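PDB 6KPB: scarecrow-like protein 3 from Arabidopsis thaliana, which probably acts as a transcription factor in plant development and binds zinc finger proteins of the IDD family, JACKDAW among them. Local coordinates for residues K147-L152 with S255-L260; L151-A156 with Y475-W480; A156-M161 with L181-A186; V169-A174 with E210-R215; L244-G249 with W339-K344. One frame throughout, in Å; residues are numbered along the deposited sequence.

Interaction 1 of 5, residues K147-L152 with S255-L260; sequences KVSYLL and SSVLQL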
# COMPACT_ATOMS: atom_id res chain seq x y z
N LYS A 147 -6.44 12.99 25.80
CA LYS A 147 -7.48 13.45 26.73
C LYS A 147 -6.88 14.29 27.85
O LYS A 147 -7.44 15.32 28.24
CB LYS A 147 -8.24 12.26 27.30
CG LYS A 147 -9.10 11.51 26.29
CD LYS A 147 -9.59 10.19 26.88
CE LYS A 147 -10.35 9.35 25.86
NZ LYS A 147 -11.81 9.66 25.85
N VAL A 148 -5.74 13.86 28.40
CA VAL A 148 -5.07 14.63 29.44
C VAL A 148 -4.56 15.95 28.87
O VAL A 148 -4.74 17.01 29.47
CB VAL A 148 -3.93 13.81 30.07
CG1 VAL A 148 -3.07 14.69 30.97
CG2 VAL A 148 -4.50 12.64 30.86
N SER A 149 -3.91 15.89 27.71
CA SER A 149 -3.42 17.10 27.05
C SER A 149 -4.56 18.08 26.79
O SER A 149 -4.48 19.26 27.15
CB SER A 149 -2.71 16.74 25.75
OG SER A 149 -2.29 17.90 25.05
N TYR A 150 -5.65 17.59 26.18
CA TYR A 150 -6.79 18.46 25.88
C TYR A 150 -7.36 19.09 27.15
O TYR A 150 -7.66 20.29 27.18
CB TYR A 150 -7.87 17.68 25.14
CG TYR A 150 -7.46 17.22 23.76
CD1 TYR A 150 -6.39 17.80 23.10
CD2 TYR A 150 -8.15 16.20 23.12
CE1 TYR A 150 -6.02 17.38 21.83
CE2 TYR A 150 -7.79 15.77 21.86
CZ TYR A 150 -6.72 16.37 21.22
OH TYR A 150 -6.36 15.94 19.96
N LEU A 151 -7.52 18.29 28.21
CA LEU A 151 -8.06 18.81 29.46
C LEU A 151 -7.16 19.91 30.03
O LEU A 151 -7.65 20.98 30.41
CB LEU A 151 -8.23 17.67 30.47
CG LEU A 151 -9.08 17.88 31.73
CD1 LEU A 151 -9.49 16.52 32.28
CD2 LEU A 151 -8.36 18.69 32.80
N LEU A 152 -5.86 19.66 30.09
CA LEU A 152 -4.94 20.62 30.69
C LEU A 152 -4.84 21.90 29.86
O LEU A 152 -4.83 23.00 30.41
CB LEU A 152 -3.56 19.99 30.86
CG LEU A 152 -3.44 18.92 31.95
CD1 LEU A 152 -2.09 18.23 31.90
CD2 LEU A 152 -3.69 19.54 33.32
N SER A 255 -2.18 26.43 20.29
CA SER A 255 -2.09 25.05 20.75
C SER A 255 -1.21 24.27 19.79
O SER A 255 -1.52 24.15 18.60
CB SER A 255 -3.48 24.42 20.84
OG SER A 255 -3.39 23.04 21.17
N SER A 256 -0.11 23.72 20.32
CA SER A 256 0.86 22.97 19.53
C SER A 256 0.95 21.56 20.09
O SER A 256 1.69 21.30 21.05
CB SER A 256 2.22 23.67 19.54
OG SER A 256 3.15 22.99 18.70
N VAL A 257 0.19 20.64 19.50
CA VAL A 257 0.14 19.25 19.94
C VAL A 257 1.06 18.44 19.03
O VAL A 257 0.73 18.16 17.88
CB VAL A 257 -1.29 18.70 19.93
CG1 VAL A 257 -1.30 17.23 20.30
CG2 VAL A 257 -2.17 19.50 20.88
N LEU A 258 2.23 18.08 19.56
CA LEU A 258 3.19 17.20 18.88
C LEU A 258 3.69 17.78 17.57
O LEU A 258 3.99 17.04 16.63
CB LEU A 258 2.59 15.81 18.64
CG LEU A 258 2.01 15.07 19.85
CD1 LEU A 258 1.62 13.64 19.46
CD2 LEU A 258 3.00 15.06 21.01
N GLN A 259 3.81 19.11 17.48
CA GLN A 259 4.23 19.76 16.25
C GLN A 259 5.55 20.51 16.35
O GLN A 259 6.16 20.76 15.31
CB GLN A 259 3.15 20.74 15.77
CG GLN A 259 1.82 20.08 15.46
CD GLN A 259 1.97 18.87 14.55
OE1 GLN A 259 2.58 18.95 13.49
NE2 GLN A 259 1.42 17.74 14.98
N LEU A 260 6.00 20.87 17.55
CA LEU A 260 7.18 21.72 17.67
C LEU A 260 8.45 20.98 17.26
O LEU A 260 9.32 21.56 16.60
CB LEU A 260 7.30 22.25 19.10
CG LEU A 260 7.76 23.70 19.21
CD1 LEU A 260 6.83 24.60 18.40
CD2 LEU A 260 7.79 24.14 20.67
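Helix 145-160 and strand 251-257 come together at Ser149 and Val257, whose CA atoms lie 8.2 Å apart with no hydrogen bond joining the two segments. One methyl does the touching from the strand side: Val257 CG2 faces the helix and touches two of its side chains. It meets the ring of Tyr150 at the edge, near the ring plane, with CE1 of Tyr150 4.5 Å from CG2 of Val257. Ser149 OG lies at the same 4.5 Å from Val257 CG2, a plain van der Waals approach. With OG anti to the backbone N (chi1 177°), the Ser149 hydroxyl is carried off the helix toward the sheet, where it is hydrogen-bonded to Thr349 OG1, so this buried polar group has a mate. The chain leaves the strand just after Val257, and Gln259 folds back over the turn: its NE2 gives an N-H to Val257 O at 3.0 Å, nearly in the amide plane, holding the side-chain amide against the backbone it has just left. This is helix-on-sheet packing in the Rossmann-like part of the GRAS domain. Strand 251-257 runs between strands 166-171 and 345-351, while helix 438-448 covers another flank of helix 145-160, its Ala444 and Ala440 lying against Val148 and Leu152.

Interaction 2 of 5, residues L151-A156 with Y475-W480; sequences LLTNRA and YSVSAW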
# COMPACT_ATOMS: atom_id res chain seq x y z
N LEU A 151 -7.52 18.29 28.21
CA LEU A 151 -8.06 18.81 29.46
C LEU A 151 -7.16 19.91 30.03
O LEU A 151 -7.65 20.98 30.41
CB LEU A 151 -8.23 17.67 30.47
CG LEU A 151 -9.08 17.88 31.73
CD1 LEU A 151 -9.49 16.52 32.28
CD2 LEU A 151 -8.36 18.69 32.80
N LEU A 152 -5.86 19.66 30.09
CA LEU A 152 -4.94 20.62 30.69
C LEU A 152 -4.84 21.90 29.86
O LEU A 152 -4.83 23.00 30.41
CB LEU A 152 -3.56 19.99 30.86
CG LEU A 152 -3.44 18.92 31.95
CD1 LEU A 152 -2.09 18.23 31.90
CD2 LEU A 152 -3.69 19.54 33.32
N THR A 153 -4.78 21.76 28.53
CA THR A 153 -4.62 22.94 27.68
C THR A 153 -5.91 23.76 27.63
O THR A 153 -5.85 25.00 27.58
CB THR A 153 -4.20 22.53 26.27
OG1 THR A 153 -5.20 21.69 25.69
CG2 THR A 153 -2.87 21.78 26.32
N ASN A 154 -7.07 23.10 27.64
CA ASN A 154 -8.33 23.84 27.66
C ASN A 154 -8.48 24.64 28.95
O ASN A 154 -8.97 25.78 28.92
CB ASN A 154 -9.51 22.89 27.47
CG ASN A 154 -9.62 22.38 26.04
OD1 ASN A 154 -8.95 22.87 25.14
ND2 ASN A 154 -10.48 21.39 25.84
N ARG A 155 -8.07 24.07 30.08
CA ARG A 155 -8.11 24.80 31.34
C ARG A 155 -7.18 26.01 31.29
O ARG A 155 -7.55 27.11 31.75
CB ARG A 155 -7.73 23.89 32.50
CG ARG A 155 -8.85 22.99 32.98
CD ARG A 155 -9.81 23.74 33.89
NE ARG A 155 -11.17 23.76 33.36
CZ ARG A 155 -12.03 22.76 33.46
NH1 ARG A 155 -11.67 21.64 34.08
NH2 ARG A 155 -13.25 22.87 32.95
N ALA A 156 -5.98 25.84 30.74
CA ALA A 156 -5.04 26.95 30.64
C ALA A 156 -5.59 28.05 29.73
O ALA A 156 -5.40 29.24 30.00
CB ALA A 156 -3.69 26.46 30.13
N TYR A 475 5.08 11.88 27.52
CA TYR A 475 4.73 13.17 26.94
C TYR A 475 4.72 14.23 28.02
O TYR A 475 4.52 13.94 29.20
CB TYR A 475 3.37 13.13 26.24
CG TYR A 475 3.25 12.11 25.13
CD1 TYR A 475 2.91 10.80 25.39
CD2 TYR A 475 3.48 12.48 23.81
CE1 TYR A 475 2.80 9.87 24.38
CE2 TYR A 475 3.37 11.56 22.78
CZ TYR A 475 3.03 10.25 23.08
OH TYR A 475 2.92 9.33 22.06
N SER A 476 4.92 15.48 27.59
CA SER A 476 4.87 16.63 28.48
C SER A 476 3.83 17.62 27.99
O SER A 476 3.52 17.69 26.80
CB SER A 476 6.24 17.32 28.57
OG SER A 476 6.67 17.80 27.31
N VAL A 477 3.27 18.38 28.93
CA VAL A 477 2.32 19.45 28.63
C VAL A 477 2.75 20.70 29.39
O VAL A 477 2.99 20.63 30.60
CB VAL A 477 0.87 19.07 29.02
CG1 VAL A 477 -0.09 20.18 28.63
CG2 VAL A 477 0.47 17.75 28.35
N SER A 478 2.86 21.82 28.68
CA SER A 478 3.36 23.05 29.29
C SER A 478 2.65 24.25 28.68
O SER A 478 2.30 24.25 27.49
CB SER A 478 4.88 23.18 29.11
OG SER A 478 5.23 23.19 27.74
N ALA A 479 2.46 25.28 29.50
CA ALA A 479 1.79 26.50 29.09
C ALA A 479 2.74 27.68 29.20
O ALA A 479 3.57 27.74 30.13
CB ALA A 479 0.54 26.75 29.95
N TRP A 480 2.64 28.62 28.26
CA TRP A 480 3.59 29.72 28.16
C TRP A 480 2.88 31.00 27.78
O TRP A 480 1.88 30.99 27.04
CB TRP A 480 4.68 29.40 27.13
CG TRP A 480 5.30 28.06 27.33
CD1 TRP A 480 4.85 26.86 26.85
CD2 TRP A 480 6.48 27.76 28.09
NE1 TRP A 480 5.68 25.84 27.26
CE2 TRP A 480 6.69 26.37 28.02
CE3 TRP A 480 7.39 28.55 28.82
CZ2 TRP A 480 7.76 25.75 28.65
CZ3 TRP A 480 8.45 27.92 29.44
CH2 TRP A 480 8.63 26.54 29.35
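Val477 turns CG1 anti to its backbone N (chi1 -177°), and Thr153 sets CG2 anti to its own carbonyl carbon, which brings the two methyls to 4.0 Å, Thr153 CG2 against Val477 CG1. This is the alpha/beta packing of a Rossmann-like fold, in which helix 145-160 lies along strand 472-482 of the mixed sheet. The two short segments run almost exactly the same way, at 5° to one another, with their axes 9.0 Å apart. The Thr153 and Val477 side chains cross at about a right angle. From the next residue back, Leu152 CB also reaches Val477 CG1, at 4.1 Å, so a single valine methyl is held by two consecutive helix residues. The same Thr153 torsion (chi1 61°) leaves OG1 tucked against the helix backbone, where it is hydrogen-bonded to Ser149 O and Tyr150 O; the hydroxyl is thus satisfied within its own helix, and the side chain offers the strand its carbon branch. On the other face of the strand Ser478 points away from the helix, and its OG accepts the indole N-H of Trp480, NE1 to OG 2.7 Å, with the oxygen tilted somewhat from the ring plane. One turn beyond Leu152, where neither side has more than a methyl to offer, Ala156 CB rests 4.2 Å from Ala479 CB.

Interaction 3 of 5, residues A156-M161 with L181-A186; sequences AILEAM and LALLQA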
# COMPACT_ATOMS: atom_id res chain seq x y z
N ALA A 156 -5.98 25.84 30.74
CA ALA A 156 -5.04 26.95 30.64
C ALA A 156 -5.59 28.05 29.73
O ALA A 156 -5.40 29.24 30.00
CB ALA A 156 -3.69 26.46 30.13
N ILE A 157 -6.27 27.67 28.65
CA ILE A 157 -6.86 28.65 27.76
C ILE A 157 -8.01 29.38 28.44
O ILE A 157 -8.09 30.62 28.41
CB ILE A 157 -7.32 27.98 26.45
CG1 ILE A 157 -6.12 27.61 25.58
CG2 ILE A 157 -8.29 28.89 25.69
CD1 ILE A 157 -6.46 26.70 24.43
N LEU A 158 -8.92 28.63 29.07
CA LEU A 158 -10.05 29.25 29.76
C LEU A 158 -9.59 30.25 30.81
O LEU A 158 -10.12 31.36 30.90
CB LEU A 158 -10.92 28.17 30.40
CG LEU A 158 -12.05 27.59 29.56
CD1 LEU A 158 -12.47 26.24 30.12
CD2 LEU A 158 -13.23 28.54 29.54
N GLU A 159 -8.59 29.87 31.61
CA GLU A 159 -8.08 30.76 32.64
C GLU A 159 -7.36 31.96 32.03
O GLU A 159 -7.36 33.05 32.62
CB GLU A 159 -7.16 29.98 33.58
CG GLU A 159 -5.88 30.67 34.01
CD GLU A 159 -5.03 29.78 34.89
OE1 GLU A 159 -3.84 30.10 35.09
OE2 GLU A 159 -5.56 28.76 35.38
N ALA A 160 -6.75 31.79 30.86
CA ALA A 160 -6.14 32.93 30.18
C ALA A 160 -7.20 33.84 29.56
O ALA A 160 -6.95 35.04 29.39
CB ALA A 160 -5.17 32.45 29.10
N MET A 161 -8.36 33.29 29.22
CA MET A 161 -9.42 34.04 28.56
C MET A 161 -10.49 34.53 29.53
O MET A 161 -11.62 34.80 29.11
CB MET A 161 -10.06 33.19 27.46
CG MET A 161 -9.10 32.81 26.34
SD MET A 161 -8.15 34.22 25.76
CE MET A 161 -7.35 33.53 24.32
N LEU A 181 -14.51 20.74 21.10
CA LEU A 181 -15.91 20.50 21.47
C LEU A 181 -16.12 20.70 22.96
O LEU A 181 -17.13 21.28 23.38
CB LEU A 181 -16.34 19.10 21.04
CG LEU A 181 -16.56 18.85 19.55
CD1 LEU A 181 -16.73 17.37 19.27
CD2 LEU A 181 -17.76 19.63 19.05
N ALA A 182 -15.18 20.24 23.78
CA ALA A 182 -15.28 20.46 25.22
C ALA A 182 -15.09 21.93 25.57
O ALA A 182 -15.81 22.46 26.43
CB ALA A 182 -14.25 19.60 25.96
N LEU A 183 -14.14 22.60 24.93
CA LEU A 183 -13.91 24.02 25.21
C LEU A 183 -15.11 24.86 24.83
O LEU A 183 -15.37 25.89 25.45
CB LEU A 183 -12.65 24.51 24.49
CG LEU A 183 -12.18 25.91 24.88
CD1 LEU A 183 -11.86 25.96 26.36
CD2 LEU A 183 -10.98 26.35 24.05
N LEU A 184 -15.85 24.45 23.79
CA LEU A 184 -17.07 25.15 23.42
C LEU A 184 -18.09 25.12 24.55
O LEU A 184 -18.63 26.16 24.95
CB LEU A 184 -17.66 24.54 22.15
CG LEU A 184 -17.25 25.16 20.81
CD1 LEU A 184 -17.68 24.27 19.66
CD2 LEU A 184 -17.85 26.54 20.67
N GLN A 185 -18.36 23.93 25.10
CA GLN A 185 -19.31 23.82 26.20
C GLN A 185 -18.83 24.57 27.43
O GLN A 185 -19.62 25.21 28.13
CB GLN A 185 -19.54 22.34 26.53
CG GLN A 185 -20.34 22.11 27.81
CD GLN A 185 -21.77 22.61 27.70
OE1 GLN A 185 -22.64 21.94 27.15
NE2 GLN A 185 -22.02 23.81 28.23
N ALA A 186 -17.52 24.52 27.71
CA ALA A 186 -16.99 25.19 28.89
C ALA A 186 -17.09 26.70 28.76
O ALA A 186 -17.44 27.39 29.73
CB ALA A 186 -15.54 24.76 29.12
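A wholly apolar helix-to-helix contact joins Ile157 and Leu158, near the end of helix 145-160, to Leu183 and Ala186 of helix 178-189, on one face of the Rossmann-like sheet. Helix 178-189 is the crossover of a beta-alpha-beta unit, linking the parallel neighbours 166-171 and 196-203, and helix 145-160 packs beside it. The two segments run in broadly the same direction, crossing at -33° with their axes 11.2 Å apart, a spacing wide enough for leucines to fill. Leu183 is the central side chain. Its CG stands anti to the backbone N (chi1 -171°), which carries the branch out to the other helix, and its two methyls then take different partners. CD1 of Leu183 lies 3.6 Å from CG of Leu158, the two side chains sliding past each other in opposite directions. CD2 of Leu183 meets CG2 of Ile157 at 4.0 Å, and here the side chains cross at about a right angle. Ile157 also reaches down to Ala253 and Val345 of the sheet and to Trp180, so this inner part of the contact is buried between helices and strands. Leu158 lies farther out and is partly exposed, touching Phe187 as well. Just past the helix end, Met161 O accepts a hydrogen bond from Arg190 NH2, a polar tie between the same two regions of chain. One turn on from Leu183, the small side chain of Ala186 lets the Leu158 branch come in close, CB of Ala186 to CD1 of Leu158 at 3.6 Å.

Interaction 4 of 5, residues V169-A174 with E210-R215; sequences VIDLDA and EQMAHR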
# COMPACT_ATOMS: atom_id res chain seq x y z
N VAL A 169 -8.53 31.10 18.82
CA VAL A 169 -7.68 29.95 19.11
C VAL A 169 -7.10 29.44 17.80
O VAL A 169 -7.82 29.28 16.81
CB VAL A 169 -8.47 28.84 19.83
CG1 VAL A 169 -7.59 27.63 20.06
CG2 VAL A 169 -9.02 29.36 21.15
N ILE A 170 -5.79 29.19 17.80
CA ILE A 170 -5.09 28.68 16.63
C ILE A 170 -4.66 27.24 16.92
O ILE A 170 -3.90 27.00 17.85
CB ILE A 170 -3.88 29.55 16.26
CG1 ILE A 170 -4.33 30.98 15.97
CG2 ILE A 170 -3.15 28.96 15.07
CD1 ILE A 170 -3.19 31.91 15.62
N ASP A 171 -5.16 26.31 16.12
CA ASP A 171 -4.85 24.89 16.25
C ASP A 171 -3.88 24.51 15.14
O ASP A 171 -4.25 24.49 13.96
CB ASP A 171 -6.12 24.04 16.19
CG ASP A 171 -5.88 22.58 16.52
OD1 ASP A 171 -4.71 22.16 16.63
OD2 ASP A 171 -6.88 21.84 16.66
N LEU A 172 -2.63 24.22 15.51
CA LEU A 172 -1.60 23.92 14.53
C LEU A 172 -1.73 22.52 13.94
O LEU A 172 -1.15 22.25 12.88
CB LEU A 172 -0.21 24.10 15.15
CG LEU A 172 0.09 25.49 15.71
CD1 LEU A 172 1.53 25.58 16.18
CD2 LEU A 172 -0.22 26.57 14.69
N ASP A 173 -2.46 21.62 14.60
CA ASP A 173 -2.76 20.29 14.06
C ASP A 173 -4.22 20.00 14.38
O ASP A 173 -4.54 19.37 15.39
CB ASP A 173 -1.82 19.23 14.62
CG ASP A 173 -2.12 17.85 14.07
OD1 ASP A 173 -3.02 17.16 14.61
OD2 ASP A 173 -1.47 17.45 13.09
N ALA A 174 -5.11 20.48 13.51
CA ALA A 174 -6.55 20.38 13.73
C ALA A 174 -7.07 19.06 13.15
O ALA A 174 -7.75 19.00 12.12
CB ALA A 174 -7.26 21.58 13.11
N GLU A 210 -12.68 19.51 6.92
CA GLU A 210 -14.12 19.51 6.66
C GLU A 210 -14.89 18.84 7.80
O GLU A 210 -15.94 19.34 8.21
CB GLU A 210 -14.41 18.80 5.34
CG GLU A 210 -13.78 19.45 4.12
CD GLU A 210 -14.11 18.71 2.84
OE1 GLU A 210 -13.99 19.31 1.75
OE2 GLU A 210 -14.49 17.52 2.92
N GLN A 211 -14.38 17.72 8.31
CA GLN A 211 -15.06 17.03 9.40
C GLN A 211 -15.03 17.85 10.68
O GLN A 211 -16.04 17.95 11.38
CB GLN A 211 -14.44 15.65 9.63
CG GLN A 211 -14.61 14.69 8.46
CD GLN A 211 -14.12 13.29 8.79
OE1 GLN A 211 -13.96 12.46 7.90
NE2 GLN A 211 -13.90 13.03 10.07
N MET A 212 -13.88 18.44 11.00
CA MET A 212 -13.80 19.28 12.19
C MET A 212 -14.72 20.49 12.07
O MET A 212 -15.48 20.79 12.99
CB MET A 212 -12.36 19.73 12.43
CG MET A 212 -12.26 20.86 13.45
SD MET A 212 -10.58 21.14 14.04
CE MET A 212 -10.18 19.52 14.70
N ALA A 213 -14.66 21.18 10.93
CA ALA A 213 -15.51 22.35 10.72
C ALA A 213 -16.99 21.99 10.87
O ALA A 213 -17.74 22.69 11.55
CB ALA A 213 -15.25 22.95 9.35
N HIS A 214 -17.41 20.89 10.25
CA HIS A 214 -18.80 20.47 10.34
C HIS A 214 -19.19 20.17 11.78
O HIS A 214 -20.27 20.57 12.24
CB HIS A 214 -19.04 19.24 9.46
CG HIS A 214 -20.42 18.66 9.60
ND1 HIS A 214 -20.70 17.64 10.49
CD2 HIS A 214 -21.58 18.95 8.97
CE1 HIS A 214 -21.98 17.33 10.40
NE2 HIS A 214 -22.54 18.11 9.49
N ARG A 215 -18.33 19.47 12.52
CA ARG A 215 -18.68 19.10 13.89
C ARG A 215 -18.67 20.30 14.82
O ARG A 215 -19.52 20.40 15.71
CB ARG A 215 -17.71 18.03 14.41
CG ARG A 215 -18.25 17.22 15.58
CD ARG A 215 -18.24 15.74 15.27
NE ARG A 215 -18.14 14.93 16.49
CZ ARG A 215 -17.01 14.42 16.96
NH1 ARG A 215 -15.87 14.64 16.32
NH2 ARG A 215 -17.02 13.70 18.07
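Both carboxylate oxygens of Asp171 are engaged, beside the methyl of Met212. OD1 accepts the backbone N-H of Asp173, N to OD1 3.1 Å with an angle of 143° at the hydrogen, and the donor comes from above the carboxylate plane; this closes an Asx turn. OD2 is hydrogen-bonded to the indole NE1 of Trp180, so one side chain is tied both to the loop that follows it and to helix 178-189. Met212 CE lies 4.5 Å from Asp171 OD2, no more than a loose touch. Asp171 closes the predicted VHIID motif at the end of strand 166-171, and the turn it makes swings the chain round to Ala174. In this Rossmann-like fold the facing helix, 206-223, connects the parallel strands 196-203 and 227-233, and Met212 is the residue it sends across. The Met212 chain leaves the helix extended, with CG anti to the backbone N (chi1 166°), then bends at its last torsion so that sulfur and methyl both lie against Ala174. Met212 SD is 3.5 Å from Ala174 CB, and Met212 CE reaches Ala174 C at the same distance, over the alanine's carbonyl group. With Met212 cut back to an alanine, Ala174 would probably lose the sulfur and methyl packed on it, and a gap would open beside it. Pro177, farther along the same loop, and Phe229 of strand 227-233 also touch Met212.

Interaction 5 of 5, residues L244-G249 with W339-K344; sequences LRVKTG and WGLSPK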
# COMPACT_ATOMS: atom_id res chain seq x y z
N LEU A 244 -2.80 32.93 8.97
CA LEU A 244 -3.61 32.82 10.18
C LEU A 244 -4.64 33.94 10.30
O LEU A 244 -5.64 33.76 11.00
CB LEU A 244 -2.71 32.81 11.41
CG LEU A 244 -1.72 31.65 11.45
CD1 LEU A 244 -0.78 31.75 12.64
CD2 LEU A 244 -2.46 30.32 11.45
N ARG A 245 -4.39 35.10 9.68
CA ARG A 245 -5.37 36.19 9.61
C ARG A 245 -5.87 36.61 10.99
O ARG A 245 -7.07 36.80 11.20
CB ARG A 245 -6.55 35.82 8.71
CG ARG A 245 -6.31 35.97 7.22
CD ARG A 245 -7.45 35.36 6.39
NE ARG A 245 -7.24 35.58 4.96
CZ ARG A 245 -6.40 34.87 4.21
NH1 ARG A 245 -5.69 33.89 4.76
NH2 ARG A 245 -6.26 35.14 2.92
N VAL A 246 -4.95 36.76 11.94
CA VAL A 246 -5.34 37.23 13.26
C VAL A 246 -5.71 38.71 13.18
O VAL A 246 -4.99 39.51 12.57
CB VAL A 246 -4.21 37.04 14.29
CG1 VAL A 246 -4.77 37.06 15.70
CG2 VAL A 246 -3.46 35.75 14.02
N LYS A 247 -6.83 39.07 13.80
CA LYS A 247 -7.29 40.45 13.85
C LYS A 247 -6.78 41.12 15.12
O LYS A 247 -6.29 40.47 16.04
CB LYS A 247 -8.81 40.51 13.76
CG LYS A 247 -9.36 40.09 12.40
CD LYS A 247 -10.82 39.65 12.47
CE LYS A 247 -11.34 39.26 11.10
NZ LYS A 247 -12.66 38.58 11.18
N THR A 248 -6.90 42.44 15.16
CA THR A 248 -6.42 43.22 16.29
C THR A 248 -7.52 43.34 17.34
O THR A 248 -8.70 43.44 17.01
CB THR A 248 -5.96 44.60 15.84
OG1 THR A 248 -5.30 44.50 14.57
CG2 THR A 248 -4.99 45.21 16.85
N GLY A 249 -7.12 43.32 18.61
CA GLY A 249 -8.06 43.46 19.70
C GLY A 249 -8.71 42.18 20.19
O GLY A 249 -9.54 42.24 21.10
N TRP A 339 5.72 34.33 18.89
CA TRP A 339 5.87 35.39 19.88
C TRP A 339 5.35 36.72 19.35
O TRP A 339 4.66 37.46 20.06
CB TRP A 339 7.33 35.52 20.31
CG TRP A 339 7.56 36.47 21.44
CD1 TRP A 339 7.58 36.17 22.77
CD2 TRP A 339 7.80 37.88 21.34
NE1 TRP A 339 7.82 37.31 23.51
CE2 TRP A 339 7.96 38.37 22.66
CE3 TRP A 339 7.90 38.78 20.27
CZ2 TRP A 339 8.21 39.72 22.93
CZ3 TRP A 339 8.15 40.11 20.55
CH2 TRP A 339 8.30 40.57 21.86
N GLY A 340 5.68 37.04 18.09
CA GLY A 340 5.23 38.30 17.51
C GLY A 340 3.73 38.42 17.41
O GLY A 340 3.19 39.53 17.39
N LEU A 341 3.02 37.29 17.34
CA LEU A 341 1.57 37.32 17.32
C LEU A 341 0.97 37.71 18.66
O LEU A 341 -0.25 37.91 18.74
CB LEU A 341 1.02 35.95 16.89
CG LEU A 341 1.34 35.52 15.46
CD1 LEU A 341 0.46 34.34 15.04
CD2 LEU A 341 1.19 36.68 14.49
N SER A 342 1.79 37.84 19.70
CA SER A 342 1.36 38.18 21.04
C SER A 342 0.22 37.29 21.55
O SER A 342 -0.85 37.79 21.91
CB SER A 342 0.94 39.65 21.12
OG SER A 342 -0.27 39.86 20.43
N PRO A 343 0.42 35.97 21.61
CA PRO A 343 -0.63 35.12 22.19
C PRO A 343 -0.70 35.31 23.69
O PRO A 343 0.31 35.55 24.36
CB PRO A 343 -0.18 33.70 21.82
CG PRO A 343 1.30 33.81 21.74
CD PRO A 343 1.56 35.17 21.15
N LYS A 344 -1.92 35.22 24.22
CA LYS A 344 -2.09 35.32 25.67
C LYS A 344 -1.62 34.05 26.36
O LYS A 344 -1.20 34.09 27.52
CB LYS A 344 -3.55 35.61 26.01
CG LYS A 344 -3.72 36.75 26.99
CD LYS A 344 -5.19 37.02 27.29
CE LYS A 344 -5.33 37.94 28.48
NZ LYS A 344 -6.76 38.25 28.77
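Leu341 CD1 touches both Leu244 and Val246, and the two touches differ. The tight touch is with Leu244: its CD1 meets CD1 of Leu341 at 3.7 Å, methyl against methyl, with the two side chains crossing at about a right angle. Both leucines hold CG anti to their carbonyl carbons (chi1 -60° in Leu244 and -65° in Leu341), which swings each branch toward the other. Leu244 is buried, and Ile170, Thr200 and Val202 of the neighbouring strands also touch it. The loose touch is with Val246, whose CG2 stays 4.3 Å from Leu341 CD1 at the partly exposed margin of the contact. Leu252 of strand 251-257 touches both Val246 and Leu341, which sets the pair on the sheet. The place in the fold is plain: each segment carries the chain from a helix to a strand, 251-257 in one case and 345-351 in the other, and these strands are parallel neighbours in the Rossmann-like sheet. Each segment turns out of its helix through a residue with positive phi, Arg245 and Ser342, and Ser342 N keeps a 2.9 Å hydrogen bond to Trp339 O as it does so. Farther along, Lys344 makes a salt bridge with Glu164, apart from the apolar contact. With no hydrogen bond or charge pair between the two segments, the fit of methyl groups is what joins them, so the contact probably owes its stability to hydrophobic burial, with Leu341 covering the most surface.

In the fold
Interactions 1, 2 and 3 follow one another along helix 145-160: the first two set it on strands 251-257 and 472-482 of the same sheet, with centres about 6 Å apart, and the third turns to a neighbouring helix. Interactions 1, 2 and 4 are buried; interactions 3 and 5 are only partly so and lie farther from the chain's centre. All five cross their interface by apolar packing, but around interactions 1, 2 and 4 buried polar groups find partners nearby; interactions 1 and 4 also meet through probable backbone hydrogen bonds between strands 166-171 and 251-257. Interaction 5 touches interaction 4 through Ile170, which packs on Leu244, and approaches interaction 3 where Lys344 nears Ala160.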